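PDB 6ANS: DUF1214 domain-containing protein from Burkholderia cenocepacia, which is of unknown function, carries two regions of the DUF1214 family and binds a sodium ion in the crystal. Local coordinates for residues I102-P107 / Y311-L316. Sequence-based numbering, arbitrary orientation.
With NA (sodium ion), chain F.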
loop_
_atom_site.group_PDB
_atom_site.type_symbol
_atom_site.label_atom_id
_atom_site.label_comp_id
_atom_site.label_asym_id
_atom_site.label_seq_id
_atom_site.Cartn_x
_atom_site.Cartn_y
_atom_site.Cartn_z
ATOM N N ILE A 102 2.331 -9.983 8.992
ATOM C CA ILE A 102 1.408 -10.675 9.891
ATOM C C ILE A 102 1.825 -12.133 10.054
ATOM O O ILE A 102 1.982 -12.854 9.060
ATOM C CB ILE A 102 -0.041 -10.635 9.372
ATOM C CG1 ILE A 102 -0.603 -9.215 9.349
ATOM C CG2 ILE A 102 -0.927 -11.563 10.230
ATOM C CD1 ILE A 102 -1.975 -9.126 8.661
ATOM N N GLY A 103 1.963 -12.574 11.304
ATOM C CA GLY A 103 1.897 -13.990 11.628
ATOM C C GLY A 103 3.011 -14.840 11.058
ATOM O O GLY A 103 2.751 -15.928 10.545
ATOM N N ALA A 104 4.255 -14.389 11.200
ATOM C CA ALA A 104 5.411 -15.033 10.574
ATOM C C ALA A 104 5.240 -15.047 9.053
ATOM O O ALA A 104 5.130 -16.095 8.416
ATOM C CB ALA A 104 5.635 -16.448 11.129
ATOM N N ASP A 105 5.178 -13.842 8.496
ATOM C CA ASP A 105 5.132 -13.646 7.052
ATOM C C ASP A 105 6.336 -14.308 6.403
ATOM O O ASP A 105 7.461 -14.152 6.874
ATOM C CB ASP A 105 5.121 -12.154 6.714
ATOM C CG ASP A 105 6.320 -11.408 7.315
ATOM O OD1 ASP A 105 6.426 -11.383 8.559
ATOM O OD2 ASP A 105 7.167 -10.877 6.552
ATOM N N ASN A 106 6.086 -15.089 5.353
ATOM C CA ASN A 106 7.157 -15.774 4.644
ATOM C C ASN A 106 7.878 -14.794 3.727
ATOM O O ASN A 106 7.301 -14.358 2.724
ATOM C CB ASN A 106 6.605 -16.942 3.831
ATOM C CG ASN A 106 7.708 -17.830 3.268
ATOM O OD1 ASN A 106 8.869 -17.423 3.192
ATOM N ND2 ASN A 106 7.349 -19.068 2.908
ATOM N N PRO A 107 9.140 -14.454 4.003
ATOM C CA PRO A 107 9.834 -13.484 3.136
ATOM C C PRO A 107 9.991 -13.984 1.707
ATOM O O PRO A 107 10.075 -13.168 0.788
ATOM C CB PRO A 107 11.196 -13.298 3.823
ATOM C CG PRO A 107 10.999 -13.781 5.235
ATOM C CD PRO A 107 9.996 -14.913 5.112
ATOM N N TYR A 311 9.309 -9.965 18.156
ATOM C CA TYR A 311 8.347 -10.580 19.065
ATOM C C TYR A 311 6.937 -10.571 18.494
ATOM O O TYR A 311 6.136 -11.456 18.816
ATOM C CB TYR A 311 8.350 -9.885 20.424
ATOM C CG TYR A 311 7.454 -10.598 21.416
ATOM C CD1 TYR A 311 7.909 -11.716 22.106
ATOM C CD2 TYR A 311 6.150 -10.168 21.646
ATOM C CE1 TYR A 311 7.112 -12.381 23.008
ATOM C CE2 TYR A 311 5.339 -10.813 22.568
ATOM C CZ TYR A 311 5.825 -11.925 23.238
ATOM O OH TYR A 311 5.032 -12.591 24.137
ATOM N N TRP A 312 6.614 -9.580 17.664
ATOM C CA TRP A 312 5.303 -9.431 17.036
ATOM C C TRP A 312 5.099 -10.362 15.847
ATOM O O TRP A 312 4.068 -10.260 15.166
ATOM C CB TRP A 312 5.135 -7.956 16.632
ATOM C CG TRP A 312 5.531 -7.098 17.817
ATOM C CD1 TRP A 312 6.609 -6.256 17.915
ATOM C CD2 TRP A 312 4.900 -7.090 19.102
ATOM N NE1 TRP A 312 6.665 -5.709 19.177
ATOM C CE2 TRP A 312 5.625 -6.198 19.922
ATOM C CE3 TRP A 312 3.774 -7.730 19.630
ATOM C CZ2 TRP A 312 5.261 -5.931 21.242
ATOM C CZ3 TRP A 312 3.415 -7.466 20.948
ATOM C CH2 TRP A 312 4.159 -6.574 21.736
HETATM N N MSE A 313 6.059 -11.248 15.580
HETATM C CA MSE A 313 5.980 -12.249 14.515
HETATM C C MSE A 313 5.937 -11.584 13.145
HETATM O O MSE A 313 5.378 -12.104 12.178
HETATM C CB MSE A 313 4.788 -13.199 14.760
HETATM C CG MSE A 313 4.933 -13.887 16.122
HETATM SE SE MSE A 313 3.703 -15.414 16.452
HETATM C CE MSE A 313 4.381 -16.587 15.011
ATOM N N GLU A 314 6.552 -10.415 13.065
ATOM C CA GLU A 314 6.939 -9.860 11.783
ATOM C C GLU A 314 8.330 -10.374 11.473
ATOM O O GLU A 314 9.216 -10.290 12.330
ATOM C CB GLU A 314 6.995 -8.339 11.812
ATOM C CG GLU A 314 5.759 -7.598 12.234
ATOM C CD GLU A 314 6.062 -6.107 12.254
ATOM O OE1 GLU A 314 6.867 -5.685 13.104
ATOM O OE2 GLU A 314 5.554 -5.380 11.381
ATOM N N SER A 315 8.537 -10.865 10.253
ATOM C CA SER A 315 9.906 -11.121 9.825
ATOM C C SER A 315 10.736 -9.858 10.012
ATOM O O SER A 315 10.231 -8.736 9.898
ATOM C CB SER A 315 9.956 -11.570 8.359
ATOM O OG SER A 315 9.404 -10.592 7.495
ATOM N N LEU A 316 12.017 -10.044 10.321
ATOM C CA LEU A 316 12.943 -8.918 10.344
ATOM C C LEU A 316 13.090 -8.352 8.932
ATOM O O LEU A 316 12.505 -8.887 7.986
ATOM C CB LEU A 316 14.281 -9.340 10.949
ATOM C CG LEU A 316 14.189 -9.809 12.418
ATOM C CD1 LEU A 316 15.579 -10.124 12.974
ATOM C CD2 LEU A 316 13.471 -8.786 13.293
HETATM NA NA NA F . 2.873 -16.970 8.423
HETATM O O HOH W 1 1.887 -10.967 13.440
#
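Asp105 meets Ser315 through both oxygens of its carboxylate. The backbone N of Ser315 donates to Asp105 OD1 at 2.8 Å, and the N-H points straight at its acceptor (180°), arriving on the syn lone pair, the side of the second oxygen. That oxygen, OD2, takes Ser315 OG at 2.4 Å, a very short separation at 2.2 Å resolution whose exact value is doubtful. The straight bond to OD1, together with this close approach, probably limits rotation of the carboxylate. Asp105 has chi1 56°, which places its carboxylate between its own backbone N and carbonyl carbon, and Ser315 OG is placed likewise. Pro107 adds an apolar flank, its CG 4.0 Å from Ser315 CB.

Two residues before Ser315, Met313 O accepts a backbone hydrogen bond from Ala104 N (2.7 Å, 151° at the hydrogen). Met313, a selenomethionine, bends at chi3 and brings CE to 4.1 Å from Ala104 CB. A water continues the polar seam, accepting from Gly103 N and donating to Trp312 O. Gly103 O and Ala104 O each lie 2.4 Å from the sodium ion and supply two of its five coordinating atoms, so the segment tied to 311-316 also forms part of the sodium site.

In the second shell, Lys101 NZ bonds to Ser315 OG, and its charge may partly balance the probably negative carboxylate of Asp105. Glu314 turns aside to a salt bridge with Arg72 of helix 60-83. The buried contact joins the loops leading into strand 109-115 and out of strand 303-309, which belong to two antiparallel sheets of the same strand order, consistent with a repeated fold; Gln307 and Asn309 of strand 303-309 pack against Ser315, while Ile102 reaches helices 60-83 and 224-251.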